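Local structure of Nitrate/nitrite binding protein NrtA (Synechocystis sp., 2G29) at residues N342-Y347 against Q404-S409; I102-V107 against G346-S351. The protein captures nitrate in the periplasm as the solute-binding component of the NrtABCD ABC transporter, a complex that probably carries nitrite as well. All blocks are in the same frame, centred on the assembly; numbering follows the deposited sequence.

Contact 1: N342-Y347 against Q404-S409; sequences NIRWGY and QAYLDS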
loop_
_atom_site.group_PDB
_atom_site.type_symbol
_atom_site.label_atom_id
_atom_site.label_comp_id
_atom_site.label_asym_id
_atom_site.label_seq_id
_atom_site.Cartn_x
_atom_site.Cartn_y
_atom_site.Cartn_z
ATOM N N ASN A 342 -3.044 -8.373 11.547
ATOM C CA ASN A 342 -4.500 -8.525 11.457
ATOM C C ASN A 342 -4.948 -9.396 12.652
ATOM O O ASN A 342 -6.006 -9.149 13.245
ATOM C CB ASN A 342 -4.927 -9.160 10.127
ATOM C CG ASN A 342 -5.396 -8.108 9.098
ATOM O OD1 ASN A 342 -6.593 -7.988 8.829
ATOM N ND2 ASN A 342 -4.475 -7.304 8.588
ATOM N N ILE A 343 -4.141 -10.381 13.036
ATOM C CA ILE A 343 -4.479 -11.174 14.219
ATOM C C ILE A 343 -4.401 -10.263 15.458
ATOM O O ILE A 343 -5.258 -10.322 16.322
ATOM C CB ILE A 343 -3.538 -12.385 14.351
ATOM C CG1 ILE A 343 -3.850 -13.424 13.266
ATOM C CG2 ILE A 343 -3.651 -12.969 15.771
ATOM C CD1 ILE A 343 -2.809 -14.533 13.144
ATOM N N ARG A 344 -3.401 -9.385 15.513
ATOM C CA ARG A 344 -3.269 -8.465 16.650
ATOM C C ARG A 344 -4.564 -7.737 16.971
ATOM O O ARG A 344 -4.920 -7.562 18.135
ATOM C CB ARG A 344 -2.181 -7.399 16.380
ATOM C CG ARG A 344 -1.978 -6.432 17.533
ATOM C CD ARG A 344 -1.097 -5.268 17.122
ATOM N NE ARG A 344 -0.855 -4.397 18.266
ATOM C CZ ARG A 344 -0.009 -3.373 18.236
ATOM N NH1 ARG A 344 0.682 -3.075 17.129
ATOM N NH2 ARG A 344 0.141 -2.624 19.337
ATOM N N TRP A 345 -5.264 -7.298 15.930
ATOM C CA TRP A 345 -6.495 -6.532 16.100
ATOM C C TRP A 345 -7.776 -7.333 15.988
ATOM O O TRP A 345 -8.837 -6.757 16.061
ATOM C CB TRP A 345 -6.501 -5.356 15.113
ATOM C CG TRP A 345 -5.345 -4.409 15.336
ATOM C CD1 TRP A 345 -4.368 -4.047 14.424
ATOM C CD2 TRP A 345 -5.021 -3.727 16.560
ATOM N NE1 TRP A 345 -3.478 -3.199 15.017
ATOM C CE2 TRP A 345 -3.845 -2.985 16.324
ATOM C CE3 TRP A 345 -5.611 -3.691 17.841
ATOM C CZ2 TRP A 345 -3.235 -2.183 17.322
ATOM C CZ3 TRP A 345 -5.009 -2.903 18.836
ATOM C CH2 TRP A 345 -3.832 -2.163 18.563
ATOM N N GLY A 346 -7.668 -8.646 15.809
ATOM C CA GLY A 346 -8.874 -9.464 15.744
ATOM C C GLY A 346 -9.558 -9.569 14.401
ATOM O O GLY A 346 -10.700 -10.040 14.325
ATOM N N TYR A 347 -8.904 -9.113 13.336
ATOM C CA TYR A 347 -9.490 -9.230 12.002
ATOM C C TYR A 347 -9.421 -10.660 11.491
ATOM O O TYR A 347 -10.234 -11.052 10.657
ATOM C CB TYR A 347 -8.763 -8.313 11.007
ATOM C CG TYR A 347 -9.065 -6.848 11.170
ATOM C CD1 TYR A 347 -8.070 -5.958 11.544
ATOM C CD2 TYR A 347 -10.344 -6.348 10.906
ATOM C CE1 TYR A 347 -8.345 -4.572 11.655
ATOM C CE2 TYR A 347 -10.621 -4.971 11.000
ATOM C CZ TYR A 347 -9.618 -4.102 11.372
ATOM O OH TYR A 347 -9.904 -2.747 11.416
ATOM N N GLN A 404 4.390 -15.366 17.201
ATOM C CA GLN A 404 3.747 -15.273 18.501
ATOM C C GLN A 404 4.588 -14.432 19.471
ATOM O O GLN A 404 4.036 -13.696 20.261
ATOM C CB GLN A 404 3.495 -16.672 19.092
ATOM C CG GLN A 404 4.697 -17.289 19.769
ATOM C CD GLN A 404 4.348 -18.521 20.599
ATOM O OE1 GLN A 404 5.223 -19.128 21.222
ATOM N NE2 GLN A 404 3.067 -18.895 20.611
ATOM N N ALA A 405 5.922 -14.529 19.404
ATOM C CA ALA A 405 6.765 -13.733 20.294
ATOM C C ALA A 405 6.583 -12.242 19.981
ATOM O O ALA A 405 6.645 -11.403 20.873
ATOM C CB ALA A 405 8.236 -14.141 20.160
ATOM N N TYR A 406 6.392 -11.917 18.703
ATOM C CA TYR A 406 6.136 -10.539 18.325
ATOM C C TYR A 406 4.839 -10.073 19.001
ATOM O O TYR A 406 4.796 -9.029 19.630
ATOM C CB TYR A 406 6.016 -10.448 16.803
ATOM C CG TYR A 406 5.366 -9.169 16.336
ATOM C CD1 TYR A 406 6.081 -7.961 16.300
ATOM C CD2 TYR A 406 4.035 -9.159 15.915
ATOM C CE1 TYR A 406 5.471 -6.778 15.841
ATOM C CE2 TYR A 406 3.415 -7.991 15.462
ATOM C CZ TYR A 406 4.133 -6.803 15.425
ATOM O OH TYR A 406 3.550 -5.641 14.983
ATOM N N LEU A 407 3.751 -10.839 18.873
ATOM C CA LEU A 407 2.504 -10.427 19.498
ATOM C C LEU A 407 2.654 -10.328 21.020
ATOM O O LEU A 407 2.090 -9.405 21.647
ATOM C CB LEU A 407 1.381 -11.412 19.146
ATOM C CG LEU A 407 0.951 -11.507 17.683
ATOM C CD1 LEU A 407 -0.002 -12.713 17.530
ATOM C CD2 LEU A 407 0.236 -10.233 17.276
ATOM N N ASP A 408 3.424 -11.250 21.605
ATOM C CA ASP A 408 3.602 -11.223 23.049
ATOM C C ASP A 408 4.332 -9.972 23.509
ATOM O O ASP A 408 4.172 -9.545 24.654
ATOM C CB ASP A 408 4.355 -12.481 23.542
ATOM C CG ASP A 408 3.547 -13.764 23.399
ATOM O OD1 ASP A 408 2.320 -13.688 23.205
ATOM O OD2 ASP A 408 4.163 -14.862 23.493
ATOM N N SER A 409 5.125 -9.366 22.626
ATOM C CA SER A 409 5.866 -8.162 22.956
ATOM C C SER A 409 5.025 -6.880 22.857
ATOM O O SER A 409 5.481 -5.805 23.220
ATOM C CB SER A 409 7.117 -8.021 22.052
ATOM O OG SER A 409 6.754 -7.621 20.726
#

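Contact 2: I102-V107 against G346-S351; sequences ITMGTV and GYLPAS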
loop_
_atom_site.group_PDB
_atom_site.type_symbol
_atom_site.label_atom_id
_atom_site.label_comp_id
_atom_site.label_asym_id
_atom_site.label_seq_id
_atom_site.Cartn_x
_atom_site.Cartn_y
_atom_site.Cartn_z
ATOM N N ILE A 102 -9.589 -11.342 0.972
ATOM C CA ILE A 102 -10.539 -11.724 -0.065
ATOM C C ILE A 102 -10.467 -13.246 -0.329
ATOM O O ILE A 102 -11.497 -13.911 -0.505
ATOM C CB ILE A 102 -10.279 -10.930 -1.370
ATOM C CG1 ILE A 102 -10.582 -9.451 -1.115
ATOM C CG2 ILE A 102 -11.151 -11.485 -2.494
ATOM C CD1 ILE A 102 -10.110 -8.518 -2.269
ATOM N N THR A 103 -9.267 -13.810 -0.372
ATOM C CA THR A 103 -9.112 -15.260 -0.587
ATOM C C THR A 103 -9.744 -16.007 0.590
ATOM O O THR A 103 -10.483 -16.986 0.408
ATOM C CB THR A 103 -7.629 -15.655 -0.628
ATOM O OG1 THR A 103 -7.011 -15.097 -1.809
ATOM C CG2 THR A 103 -7.475 -17.141 -0.621
ATOM N N MET A 104 -9.448 -15.544 1.804
ATOM C CA MET A 104 -9.982 -16.238 2.998
ATOM C C MET A 104 -11.474 -16.032 3.091
ATOM O O MET A 104 -12.201 -16.986 3.439
ATOM C CB MET A 104 -9.291 -15.724 4.258
ATOM C CG MET A 104 -7.829 -16.061 4.244
ATOM S SD MET A 104 -6.831 -15.362 5.633
ATOM C CE MET A 104 -7.281 -16.563 6.903
ATOM N N GLY A 105 -11.921 -14.803 2.801
ATOM C CA GLY A 105 -13.343 -14.519 2.768
ATOM C C GLY A 105 -13.851 -13.511 3.780
ATOM O O GLY A 105 -15.004 -13.087 3.690
ATOM N N THR A 106 -13.011 -13.105 4.722
ATOM C CA THR A 106 -13.465 -12.205 5.774
ATOM C C THR A 106 -14.114 -10.912 5.315
ATOM O O THR A 106 -15.021 -10.438 5.980
ATOM C CB THR A 106 -12.308 -11.871 6.717
ATOM O OG1 THR A 106 -12.717 -10.953 7.737
ATOM C CG2 THR A 106 -11.236 -11.293 5.986
ATOM N N VAL A 107 -13.664 -10.352 4.184
ATOM C CA VAL A 107 -14.206 -9.091 3.693
ATOM C C VAL A 107 -15.078 -9.295 2.475
ATOM O O VAL A 107 -15.249 -8.381 1.669
ATOM C CB VAL A 107 -13.086 -8.103 3.317
ATOM C CG1 VAL A 107 -12.261 -7.742 4.543
ATOM C CG2 VAL A 107 -12.203 -8.689 2.226
ATOM N N GLY A 346 -7.668 -8.646 15.809
ATOM C CA GLY A 346 -8.874 -9.464 15.744
ATOM C C GLY A 346 -9.558 -9.569 14.401
ATOM O O GLY A 346 -10.700 -10.040 14.325
ATOM N N TYR A 347 -8.904 -9.113 13.336
ATOM C CA TYR A 347 -9.490 -9.230 12.002
ATOM C C TYR A 347 -9.421 -10.660 11.491
ATOM O O TYR A 347 -10.234 -11.052 10.657
ATOM C CB TYR A 347 -8.763 -8.313 11.007
ATOM C CG TYR A 347 -9.065 -6.848 11.170
ATOM C CD1 TYR A 347 -8.070 -5.958 11.544
ATOM C CD2 TYR A 347 -10.344 -6.348 10.906
ATOM C CE1 TYR A 347 -8.345 -4.572 11.655
ATOM C CE2 TYR A 347 -10.621 -4.971 11.000
ATOM C CZ TYR A 347 -9.618 -4.102 11.372
ATOM O OH TYR A 347 -9.904 -2.747 11.416
ATOM N N LEU A 348 -8.451 -11.432 11.969
ATOM C CA LEU A 348 -8.300 -12.830 11.574
ATOM C C LEU A 348 -8.226 -13.678 12.847
ATOM O O LEU A 348 -7.738 -13.226 13.879
ATOM C CB LEU A 348 -7.025 -13.066 10.752
ATOM C CG LEU A 348 -7.002 -12.490 9.324
ATOM C CD1 LEU A 348 -5.653 -12.830 8.718
ATOM C CD2 LEU A 348 -8.140 -13.085 8.467
ATOM N N PRO A 349 -8.656 -14.944 12.768
ATOM C CA PRO A 349 -8.615 -15.814 13.948
ATOM C C PRO A 349 -7.189 -15.989 14.473
ATOM O O PRO A 349 -6.241 -16.134 13.690
ATOM C CB PRO A 349 -9.198 -17.142 13.426
ATOM C CG PRO A 349 -10.020 -16.754 12.236
ATOM C CD PRO A 349 -9.229 -15.628 11.595
ATOM N N ALA A 350 -7.031 -16.027 15.794
ATOM C CA ALA A 350 -5.729 -16.221 16.396
ATOM C C ALA A 350 -5.175 -17.584 15.980
ATOM O O ALA A 350 -5.921 -18.515 15.664
ATOM C CB ALA A 350 -5.853 -16.142 17.919
ATOM N N SER A 351 -3.869 -17.735 15.967
ATOM C CA SER A 351 -3.361 -19.046 15.544
ATOM C C SER A 351 -3.554 -19.388 14.031
ATOM O O SER A 351 -2.892 -20.323 13.566
ATOM C CB SER A 351 -3.976 -20.159 16.421
ATOM O OG SER A 351 -3.827 -19.910 17.832
#

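Contact 1: N342-Y347 against Q404-S409
Arg344 and Leu407 bring the last turn of helix 332-344 to the short helix 403-408, their CA atoms 6.7 Å apart, and no hydrogen bond joins the two segments. Leu407 carries the contact by splitting its two methyls between neighbouring residues. Its CD2 lies 3.8 Å from Arg344 CB, at the root of the arginine chain, while its CD1 meets Ile343 CG2 at 4.1 Å, the leucine and isoleucine side chains crossing at about a right angle. In Ile343 it is CG2 that stands anti to the backbone N, and this branch meets the leucine.

Arg344 runs on past the leucine, extended from CG to NE with CG anti to the backbone N (chi1 -179°). Tyr406 OH stands oblique to the Arg344 guanidinium, 4.4 Å from Arg344 NH1, and is not bonded to it. Glu341 ties the two together instead, with OE2 in a salt bridge to Arg344 NH1 and OE1 hydrogen-bonded to Tyr406 OH; NH2 binds the carbonyl of Ile412. Trp345 CZ2 lies 3.4 Å above one face of the Arg344 guanidinium, toward its rim, and Arg344 CD sits over a face of the indole.

Beyond Arg344 the helix closes in a Schellman motif, with Gly346 at positive phi, Tyr347 N bonded to Asn342 O and Gly346 N to Ile343 O. The arrangement is a helix-to-helix contact in which the chain's last helix packs on this capped end, away from the nitrate site.

Contact 2: I102-V107 against G346-S351
Met104 and Leu348 meet where the end of helix 97-104 faces the loop that follows helix 332-344, in a solute-binding protein whose two domains form a C-shaped clamp. Both segments leave a helix through a glycine at positive phi. Gly346 belongs to a Schellman motif and Gly105 turns the chain after Met104, so that Met104, Thr106, Tyr347 and Leu348 all lie within two residues of one of these glycines.

The apolar part is a meeting of methionine and leucine. Met104 starts with CG anti to its carbonyl carbon and then bends at chi3 (80°), which brings both SD and CE within 3.9 Å of Leu348 CD2. The sulfur lies farther from the other methyl, at 4.2 Å from Leu348 CD1, and the two side chains cross at about a right angle. Leu348 is buried, and Leu339, Asn342 and Ile343 of helix 332-344 and Leu101 of helix 97-104 also touch it; its side chain therefore bridges the two helices. Met104 is partly exposed and also packs on Thr352, farther along the same loop. Thr106 CG2 adds a looser approach to Leu348 CD2, at 4.4 Å.

One polar pair comes near across the contact, without a hydrogen bond. The phenol of Tyr347 is engaged elsewhere, in a weak hydrogen bond with OD2 of Asp168, which follows the nitrate-binding His167 in sequence; the side chains of Tyr347 and His167 are about 10 Å apart. The tyrosine also touches Met169 and Arg172 of helix 166-177. Its carbonyl faces residues 102-107: Thr106, with OG1 anti to its backbone N (chi1 178°), holds that hydroxyl oxygen 3.8 Å from Tyr347 O.

Helix 332-344 and the loop after it link the two contacts, which share Gly346 and Tyr347 and have centres 13 Å apart. Both are partly buried, well away from the centre of the chain. Contact 1 joins the helix end to the last helix of the chain and sets charged groups beside its apolar packing. Contact 2 joins the loop to helix 97-104 and is largely apolar; Tyr347 takes part in it, and it lies nearer the nitrate site, whereas contact 1 is away from it. They also touch directly: Ile343 CG1 lies 3.6 Å from Pro349 O, and Ile343 CG2 packs on Ala350 CA at 3.9 Å.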